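PDB 4RU4: tail spike protein gp49 from Pseudomonas phage LKA1, which cleaves the O-specific polysaccharide of Pseudomonas as a tailspike lyase, probably helping the phage to penetrate the host cell envelope during entry. Local coordinates for residues G447-N453 / G477-E482; Q471-T475 / A502-A506; M510-L515 / F536-K542. All coordinates share one frame; numbering follows the deposited sequence.

Interaction 1 of 3, residues G447-N453 / G477-E482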
loop_
_atom_site.group_PDB
_atom_site.type_symbol
_atom_site.label_atom_id
_atom_site.label_comp_id
_atom_site.label_asym_id
_atom_site.label_seq_id
_atom_site.Cartn_x
_atom_site.Cartn_y
_atom_site.Cartn_z
ATOM N N GLY B 447 -12.091 3.700 33.093
ATOM C CA GLY B 447 -13.525 3.765 33.266
ATOM C C GLY B 447 -14.319 2.909 32.309
ATOM O O GLY B 447 -15.481 2.649 32.562
ATOM N N SER B 448 -13.724 2.523 31.186
ATOM C CA SER B 448 -14.413 1.669 30.228
ATOM C C SER B 448 -14.709 0.299 30.826
ATOM O O SER B 448 -14.015 -0.147 31.743
ATOM C CB SER B 448 -13.577 1.503 28.950
ATOM O OG SER B 448 -12.301 0.917 29.242
ATOM N N THR B 449 -15.743 -0.362 30.305
ATOM C CA THR B 449 -16.076 -1.704 30.750
ATOM C C THR B 449 -16.118 -2.707 29.597
ATOM O O THR B 449 -16.453 -3.873 29.794
ATOM C CB THR B 449 -17.409 -1.724 31.499
ATOM O OG1 THR B 449 -18.443 -1.202 30.641
ATOM C CG2 THR B 449 -17.295 -0.891 32.789
ATOM N N VAL B 450 -15.718 -2.271 28.407
ATOM C CA VAL B 450 -15.776 -3.130 27.221
ATOM C C VAL B 450 -14.548 -4.047 27.044
ATOM O O VAL B 450 -13.488 -3.802 27.622
ATOM C CB VAL B 450 -15.938 -2.264 25.940
ATOM C CG1 VAL B 450 -17.247 -1.455 25.979
ATOM C CG2 VAL B 450 -14.723 -1.351 25.758
ATOM N N PRO B 451 -14.689 -5.120 26.236
ATOM C CA PRO B 451 -13.494 -5.895 25.896
ATOM C C PRO B 451 -12.447 -5.007 25.210
ATOM O O PRO B 451 -12.804 -4.194 24.362
ATOM C CB PRO B 451 -14.019 -6.938 24.899
ATOM C CG PRO B 451 -15.496 -7.134 25.315
ATOM C CD PRO B 451 -15.907 -5.683 25.617
ATOM N N VAL B 452 -11.196 -5.140 25.636
ATOM C CA VAL B 452 -10.053 -4.510 24.987
ATOM C C VAL B 452 -9.082 -5.617 24.572
ATOM O O VAL B 452 -8.382 -6.207 25.408
ATOM C CB VAL B 452 -9.362 -3.525 25.948
ATOM C CG1 VAL B 452 -8.062 -2.953 25.343
ATOM C CG2 VAL B 452 -10.334 -2.399 26.298
ATOM N N ASN B 453 -9.043 -5.882 23.269
ATOM C CA ASN B 453 -8.262 -6.974 22.699
ATOM C C ASN B 453 -6.987 -6.466 22.022
ATOM O O ASN B 453 -7.003 -5.418 21.370
ATOM C CB ASN B 453 -9.129 -7.694 21.659
ATOM C CG ASN B 453 -10.451 -8.161 22.244
ATOM O OD1 ASN B 453 -10.472 -8.802 23.299
ATOM N ND2 ASN B 453 -11.560 -7.803 21.595
ATOM N N GLY B 477 -12.704 0.954 35.954
ATOM C CA GLY B 477 -13.403 0.196 34.939
ATOM C C GLY B 477 -12.933 -1.253 34.975
ATOM O O GLY B 477 -12.320 -1.684 35.951
ATOM N N SER B 478 -13.199 -2.002 33.912
ATOM C CA SER B 478 -12.885 -3.443 33.905
ATOM C C SER B 478 -12.951 -3.940 32.487
ATOM O O SER B 478 -13.486 -3.263 31.630
ATOM C CB SER B 478 -13.927 -4.214 34.730
ATOM O OG SER B 478 -15.221 -3.910 34.238
ATOM N N THR B 479 -12.415 -5.134 32.224
ATOM C CA THR B 479 -12.474 -5.658 30.881
ATOM C C THR B 479 -12.457 -7.193 30.872
ATOM O O THR B 479 -11.813 -7.815 31.707
ATOM C CB THR B 479 -11.317 -5.098 29.984
ATOM O OG1 THR B 479 -11.570 -5.441 28.623
ATOM C CG2 THR B 479 -9.944 -5.637 30.411
ATOM N N SER B 480 -13.191 -7.770 29.932
ATOM C CA SER B 480 -13.133 -9.219 29.669
ATOM C C SER B 480 -12.778 -9.400 28.190
ATOM O O SER B 480 -13.663 -9.550 27.326
ATOM C CB SER B 480 -14.488 -9.862 29.981
ATOM O OG SER B 480 -14.706 -9.899 31.384
ATOM N N PRO B 481 -11.483 -9.337 27.875
ATOM C CA PRO B 481 -11.077 -9.375 26.460
ATOM C C PRO B 481 -11.391 -10.724 25.825
ATOM O O PRO B 481 -11.400 -11.726 26.532
ATOM C CB PRO B 481 -9.551 -9.185 26.522
ATOM C CG PRO B 481 -9.305 -8.488 27.869
ATOM C CD PRO B 481 -10.336 -9.161 28.784
ATOM N N GLU B 482 -11.683 -10.737 24.530
ATOM C CA GLU B 482 -11.727 -11.990 23.767
ATOM C C GLU B 482 -10.339 -12.542 23.481
ATOM O O GLU B 482 -10.177 -13.746 23.303
ATOM C CB GLU B 482 -12.484 -11.816 22.446
ATOM C CG GLU B 482 -13.973 -11.569 22.618
ATOM C CD GLU B 482 -14.678 -11.215 21.300
ATOM O OE1 GLU B 482 -14.000 -10.953 20.268
ATOM O OE2 GLU B 482 -15.928 -11.198 21.300
HETATM O O HOH W 1 -12.720 -1.701 29.317
HETATM O O HOH W 2 -15.510 -6.317 28.877
HETATM O O HOH W 3 -16.433 -5.271 32.151
#

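Interaction 2 of 3, residues Q471-T475 / A502-A506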
loop_
_atom_site.group_PDB
_atom_site.type_symbol
_atom_site.label_atom_id
_atom_site.label_comp_id
_atom_site.label_asym_id
_atom_site.label_seq_id
_atom_site.Cartn_x
_atom_site.Cartn_y
_atom_site.Cartn_z
ATOM N N GLN B 471 2.086 -3.584 28.414
ATOM C CA GLN B 471 1.832 -3.123 29.768
ATOM C C GLN B 471 0.331 -2.808 29.798
ATOM O O GLN B 471 -0.118 -1.842 29.173
ATOM C CB GLN B 471 2.660 -1.875 30.052
ATOM C CG GLN B 471 2.275 -1.153 31.324
ATOM C CD GLN B 471 2.867 -1.811 32.545
ATOM O OE1 GLN B 471 3.987 -2.328 32.506
ATOM N NE2 GLN B 471 2.111 -1.821 33.633
ATOM N N LEU B 472 -0.445 -3.663 30.462
ATOM C CA LEU B 472 -1.915 -3.577 30.428
ATOM C C LEU B 472 -2.451 -3.322 31.836
ATOM O O LEU B 472 -2.407 -4.211 32.693
ATOM C CB LEU B 472 -2.526 -4.865 29.839
ATOM C CG LEU B 472 -1.932 -5.271 28.468
ATOM C CD1 LEU B 472 -2.422 -6.638 28.009
ATOM C CD2 LEU B 472 -2.209 -4.209 27.377
ATOM N N ASP B 473 -2.973 -2.120 32.058
ATOM C CA ASP B 473 -3.267 -1.641 33.407
ATOM C C ASP B 473 -4.722 -1.275 33.545
ATOM O O ASP B 473 -5.417 -1.011 32.551
ATOM C CB ASP B 473 -2.494 -0.353 33.686
ATOM C CG ASP B 473 -1.035 -0.589 33.812
ATOM O OD1 ASP B 473 -0.668 -1.559 34.503
ATOM O OD2 ASP B 473 -0.262 0.172 33.209
ATOM N N ILE B 474 -5.170 -1.227 34.795
ATOM C CA ILE B 474 -6.513 -0.775 35.098
ATOM C C ILE B 474 -6.496 0.224 36.256
ATOM O O ILE B 474 -6.162 -0.123 37.389
ATOM C CB ILE B 474 -7.421 -1.951 35.457
ATOM C CG1 ILE B 474 -7.401 -2.983 34.308
ATOM C CG2 ILE B 474 -8.837 -1.418 35.773
ATOM C CD1 ILE B 474 -8.249 -4.213 34.542
ATOM N N THR B 475 -6.847 1.464 35.959
ATOM C CA THR B 475 -7.029 2.467 36.994
ATOM C C THR B 475 -8.486 2.435 37.468
ATOM O O THR B 475 -8.753 2.431 38.665
ATOM C CB THR B 475 -6.635 3.859 36.477
ATOM O OG1 THR B 475 -5.231 3.873 36.217
ATOM C CG2 THR B 475 -6.970 4.965 37.490
ATOM N N ALA B 502 -3.030 -6.641 34.278
ATOM C CA ALA B 502 -3.765 -6.507 35.533
ATOM C C ALA B 502 -5.249 -6.859 35.360
ATOM O O ALA B 502 -5.819 -6.697 34.274
ATOM C CB ALA B 502 -3.599 -5.114 36.095
ATOM N N GLY B 503 -5.869 -7.334 36.437
ATOM C CA GLY B 503 -7.308 -7.574 36.440
ATOM C C GLY B 503 -7.802 -8.452 35.301
ATOM O O GLY B 503 -7.271 -9.546 35.073
ATOM N N GLY B 504 -8.806 -7.974 34.564
ATOM C CA GLY B 504 -9.372 -8.780 33.489
ATOM C C GLY B 504 -8.423 -9.063 32.332
ATOM O O GLY B 504 -8.625 -10.023 31.590
ATOM N N PHE B 505 -7.384 -8.240 32.170
ATOM C CA PHE B 505 -6.334 -8.553 31.203
ATOM C C PHE B 505 -5.611 -9.816 31.623
ATOM O O PHE B 505 -5.210 -10.610 30.771
ATOM C CB PHE B 505 -5.300 -7.427 31.088
ATOM C CG PHE B 505 -5.804 -6.187 30.373
ATOM C CD1 PHE B 505 -6.173 -6.242 29.028
ATOM C CD2 PHE B 505 -5.883 -4.971 31.037
ATOM C CE1 PHE B 505 -6.614 -5.118 28.363
ATOM C CE2 PHE B 505 -6.308 -3.815 30.378
ATOM C CZ PHE B 505 -6.688 -3.891 29.040
ATOM N N ALA B 506 -5.415 -9.991 32.929
ATOM C CA ALA B 506 -4.664 -11.153 33.427
ATOM C C ALA B 506 -5.410 -12.466 33.171
ATOM O O ALA B 506 -4.785 -13.500 33.008
ATOM C CB ALA B 506 -4.327 -11.006 34.929
#

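Interaction 3 of 3, residues M510-L515 / F536-K542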
loop_
_atom_site.group_PDB
_atom_site.type_symbol
_atom_site.label_atom_id
_atom_site.label_comp_id
_atom_site.label_asym_id
_atom_site.label_seq_id
_atom_site.Cartn_x
_atom_site.Cartn_y
_atom_site.Cartn_z
ATOM N N MET B 510 -5.043 -15.992 26.356
ATOM C CA MET B 510 -3.756 -15.504 25.890
ATOM C C MET B 510 -3.106 -16.443 24.909
ATOM O O MET B 510 -3.236 -17.654 25.044
ATOM C CB MET B 510 -2.777 -15.389 27.062
ATOM C CG MET B 510 -3.087 -14.276 28.009
ATOM S SD MET B 510 -1.884 -14.358 29.347
ATOM C CE MET B 510 -2.496 -12.994 30.336
ATOM N N ARG B 511 -2.387 -15.866 23.944
ATOM C CA ARG B 511 -1.396 -16.588 23.156
ATOM C C ARG B 511 -0.038 -15.899 23.343
ATOM O O ARG B 511 0.065 -14.687 23.141
ATOM C CB ARG B 511 -1.802 -16.622 21.669
ATOM C CG ARG B 511 -0.898 -17.459 20.799
ATOM C CD ARG B 511 -1.263 -17.340 19.318
ATOM N NE ARG B 511 -2.668 -17.537 19.089
ATOM C CZ ARG B 511 -3.392 -16.897 18.169
ATOM N NH1 ARG B 511 -2.860 -16.032 17.301
ATOM N NH2 ARG B 511 -4.672 -17.177 18.100
ATOM N N MET B 512 0.976 -16.651 23.797
ATOM C CA MET B 512 2.312 -16.104 24.081
ATOM C C MET B 512 3.351 -17.006 23.418
ATOM O O MET B 512 3.118 -18.216 23.273
ATOM C CB MET B 512 2.583 -16.009 25.597
ATOM C CG MET B 512 1.638 -15.054 26.335
ATOM S SD MET B 512 2.068 -13.340 25.996
ATOM C CE MET B 512 0.453 -12.565 25.956
ATOM N N PRO B 513 4.482 -16.425 22.994
ATOM C CA PRO B 513 5.437 -17.132 22.126
ATOM C C PRO B 513 6.054 -18.345 22.814
ATOM O O PRO B 513 6.112 -18.388 24.049
ATOM C CB PRO B 513 6.539 -16.087 21.873
ATOM C CG PRO B 513 5.909 -14.740 22.198
ATOM C CD PRO B 513 4.880 -15.024 23.256
ATOM N N VAL B 514 6.540 -19.284 22.009
ATOM C CA VAL B 514 7.185 -20.502 22.492
ATOM C C VAL B 514 8.679 -20.268 22.732
ATOM O O VAL B 514 9.358 -19.641 21.919
ATOM C CB VAL B 514 7.011 -21.658 21.462
ATOM C CG1 VAL B 514 7.612 -22.968 21.980
ATOM C CG2 VAL B 514 5.530 -21.828 21.136
ATOM N N LEU B 515 9.182 -20.784 23.847
ATOM C CA LEU B 515 10.609 -20.792 24.115
ATOM C C LEU B 515 10.947 -22.238 24.424
ATOM O O LEU B 515 10.084 -22.975 24.882
ATOM C CB LEU B 515 10.940 -19.919 25.323
ATOM C CG LEU B 515 10.754 -18.422 25.062
ATOM C CD1 LEU B 515 10.904 -17.622 26.363
ATOM C CD2 LEU B 515 11.766 -17.969 23.999
ATOM N N PHE B 536 13.611 -18.671 31.642
ATOM C CA PHE B 536 13.110 -18.363 30.303
ATOM C C PHE B 536 13.699 -17.051 29.779
ATOM O O PHE B 536 13.866 -16.078 30.539
ATOM C CB PHE B 536 11.590 -18.224 30.306
ATOM C CG PHE B 536 10.847 -19.428 30.856
ATOM C CD1 PHE B 536 11.289 -20.727 30.611
ATOM C CD2 PHE B 536 9.703 -19.247 31.629
ATOM C CE1 PHE B 536 10.579 -21.828 31.115
ATOM C CE2 PHE B 536 9.007 -20.331 32.138
ATOM C CZ PHE B 536 9.445 -21.626 31.885
ATOM N N ARG B 537 13.960 -17.019 28.471
ATOM C CA ARG B 537 14.443 -15.811 27.821
ATOM C C ARG B 537 13.472 -14.655 28.031
ATOM O O ARG B 537 13.901 -13.517 28.178
ATOM C CB ARG B 537 14.623 -16.052 26.331
ATOM C CG ARG B 537 15.224 -14.852 25.560
ATOM C CD ARG B 537 15.224 -15.146 24.024
ATOM N NE ARG B 537 15.671 -13.969 23.266
ATOM C CZ ARG B 537 16.950 -13.681 23.056
ATOM N NH1 ARG B 537 17.901 -14.491 23.521
ATOM N NH2 ARG B 537 17.278 -12.593 22.380
ATOM N N TYR B 538 12.165 -14.952 28.002
ATOM C CA TYR B 538 11.125 -13.965 28.283
ATOM C C TYR B 538 10.311 -14.388 29.510
ATOM O O TYR B 538 10.081 -15.570 29.734
ATOM C CB TYR B 538 10.163 -13.816 27.084
ATOM C CG TYR B 538 10.892 -13.677 25.762
ATOM C CD1 TYR B 538 12.018 -12.860 25.654
ATOM C CD2 TYR B 538 10.482 -14.375 24.639
ATOM C CE1 TYR B 538 12.715 -12.750 24.452
ATOM C CE2 TYR B 538 11.176 -14.267 23.413
ATOM C CZ TYR B 538 12.287 -13.458 23.343
ATOM O OH TYR B 538 12.981 -13.342 22.164
ATOM N N ILE B 539 9.836 -13.411 30.273
ATOM C CA ILE B 539 8.957 -13.701 31.388
ATOM C C ILE B 539 7.491 -13.708 30.916
ATOM O O ILE B 539 7.019 -12.740 30.317
ATOM C CB ILE B 539 9.144 -12.652 32.505
ATOM C CG1 ILE B 539 10.592 -12.677 33.013
ATOM C CG2 ILE B 539 8.144 -12.897 33.637
ATOM C CD1 ILE B 539 11.011 -11.412 33.702
ATOM N N TYR B 540 6.779 -14.797 31.197
ATOM C CA TYR B 540 5.372 -14.948 30.817
ATOM C C TYR B 540 4.431 -14.253 31.818
ATOM O O TYR B 540 4.827 -13.973 32.951
ATOM C CB TYR B 540 5.013 -16.445 30.701
ATOM C CG TYR B 540 5.689 -17.143 29.543
ATOM C CD1 TYR B 540 5.120 -17.115 28.264
ATOM C CD2 TYR B 540 6.902 -17.830 29.724
ATOM C CE1 TYR B 540 5.735 -17.740 27.192
ATOM C CE2 TYR B 540 7.546 -18.458 28.651
ATOM C CZ TYR B 540 6.937 -18.427 27.381
ATOM O OH TYR B 540 7.550 -19.050 26.310
ATOM N N PRO B 541 3.179 -13.956 31.400
ATOM C CA PRO B 541 2.237 -13.340 32.349
ATOM C C PRO B 541 1.821 -14.271 33.477
ATOM O O PRO B 541 1.381 -13.788 34.513
ATOM C CB PRO B 541 1.010 -12.986 31.487
ATOM C CG PRO B 541 1.457 -13.116 30.048
ATOM C CD PRO B 541 2.620 -14.086 30.044
ATOM N N LYS B 542 1.954 -15.581 33.282
ATOM C CA LYS B 542 1.627 -16.571 34.312
ATOM C C LYS B 542 2.407 -17.832 33.941
ATOM O O LYS B 542 3.048 -17.847 32.898
ATOM C CB LYS B 542 0.120 -16.864 34.319
ATOM C CG LYS B 542 -0.424 -17.345 32.959
ATOM C CD LYS B 542 -1.960 -17.317 32.955
ATOM C CE LYS B 542 -2.515 -17.992 31.717
ATOM N NZ LYS B 542 -4.013 -18.096 31.793
#

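Interaction 1 of 3, residues G447-N453 / G477-E482
S448 and S478 meet where two successive turns of the parallel beta-helix, the fold of the pectin lyase-like family, run side by side. The segments 447-453 and 477-482 head the same way, their end-to-end directions only 14° apart, yet most of this contact lies outside regular strand. Among the backbone contacts, S478 N donates to S448 O at 3.0 Å, and a CA-H...O contact brings T449 CA to 3.1 Å from S478 O.

A side-chain hydroxyl takes over at P451, whose nitrogen has no proton to give. With OG1 of T479 anti to its own backbone nitrogen (chi1 -169°), that oxygen donates to V450 O at 2.7 Å, tilted out of the carbonyl plane, and receives a weak bond from V452 N at 3.0 Å. One hydroxyl thus spans the proline.

Water mediates a third set. One molecule accepts from S448 OG and donates to both V450 O and S478 O; two others use T449 O, one linking it to S480 N and one to S478 OG.

Packing is modest: P451 CB lies 3.6 Å from S480 O, while P481 CB approaches V452 O at 3.4 Å. At the far end N453 is gripped at both amide atoms: ND2 bonds to N421, and OD1 accepts from Y483 N and, weakly, from E482 N at 2.6 Å.

Interaction 2 of 3, residues Q471-T475 / A502-A506
A502 begins its segment as a continuation of strand pairing: its N donates to L472 O at 3.0 Å, one step beyond the backbone bonding of L472 with S500. Its methyl group is directed at the strand, whereas its carbonyl oxygen turns to the next hydrophobic side chain, with I474 CD1 3.5 Å from A502 O.

At G503 the chain bends with a positive phi of 53°, and the tip of I474 reaches over the turn, CD1 lying 4.0 Å from G503 CA. The same methyl touches G504 N at 3.8 Å, so a single isoleucine branch follows three consecutive residues. From G504 the backbone takes helical angles, and F505 N returns a weak bond to A502 O.

F505 then carries the apolar part of the contact. Its CG stands beside its own backbone nitrogen (chi1 -72°), which brings the ring back over the strand. L472 CB sits over one face in a CH-pi contact, 3.7 Å from the F505 ring centroid and 20° off the normal, displaced toward the rim; the two side chains cross at about a right angle. D473 O comes instead to the ring edge, 3.7 Å from F505 CE2, and I474 CG1 approaches obliquely. T479 and P481 of the neighbouring turn also touch this ring. A506 ends the segment by donating its N to G503 O.

On the strand, D473 points away from this loop; its carboxylate accepts two bonds from Q471 NE2 and forms a salt bridge with R442. Here the loop leaving strand 497-501, an outermost strand of its parallel sheet within this chain, folds F505 against the preceding coil, in the closing coils of a parallel beta-helix.

Interaction 3 of 3, residues M510-L515 / F536-K542
Y540 reaches P513 with its phenol end, and the ring is met at its edge: M512 CB lies near the ring plane, 3.8 Å from Y540 CD1, and P513 O lies in that plane too. Y540 OH donates to P513 O at 2.8 Å, tilted 20° from the carbonyl plane, so the ring is pinned at its tip while the methionine flanks its side.

L515 slides past Y540 in the opposite direction and crosses Y538 at about a right angle. Both its methyls engage the latter residue: CD1 is 3.4 Å from Y538 N, and CD2 is 3.8 Å from Y538 CE2. The Y538 hydroxyl lies at the subunit interface, bonded to V602 OXT of the second subunit and accepting from R537 NE at 3.0 Å; R537 NH2 in turn bonds to L492 O.

At the other end P541 is met by two methionines from different directions. The extended M510 runs alongside the proline, its SD 3.6 Å from P541 CG. M512 folds back instead (chi2 -75°) and crosses P541 obliquely, with M512 CG 4.0 Å from P541 CD.

Strand 510-522 pairs in parallel with 484-487 and antiparallel with 590-600. Packing of the methionines, L515, P541 and the tyrosines thus joins this loop to the strand that leads out of the coils, at the junction between the pectin lyase-like beta-helix and the C-terminal Ig-like region of a trimeric tailspike.

In the fold
Read from the N terminus, the chain opens interaction 1 at 447-453, passes through strand 468-474, where interaction 2 opens at 471-475, and closes interaction 1 at 477-482 before returning at 502-506 to close interaction 2. The two loops therefore cross, and they also touch: F505 CE1 lies 3.6 Å from V452 O, so that consecutive coils are held in contact. Interaction 3 follows in series, opening at 510-515 and closing at 536-542 after strand 529-535. It meets interaction 2 where M510 CE lies 3.6 Å from F505 O, but stays about 6 Å from interaction 1 at the nearest atoms. Interactions 1 and 2 tie the last coils together; interaction 3 ties the strand leaving them to the Ig-like region.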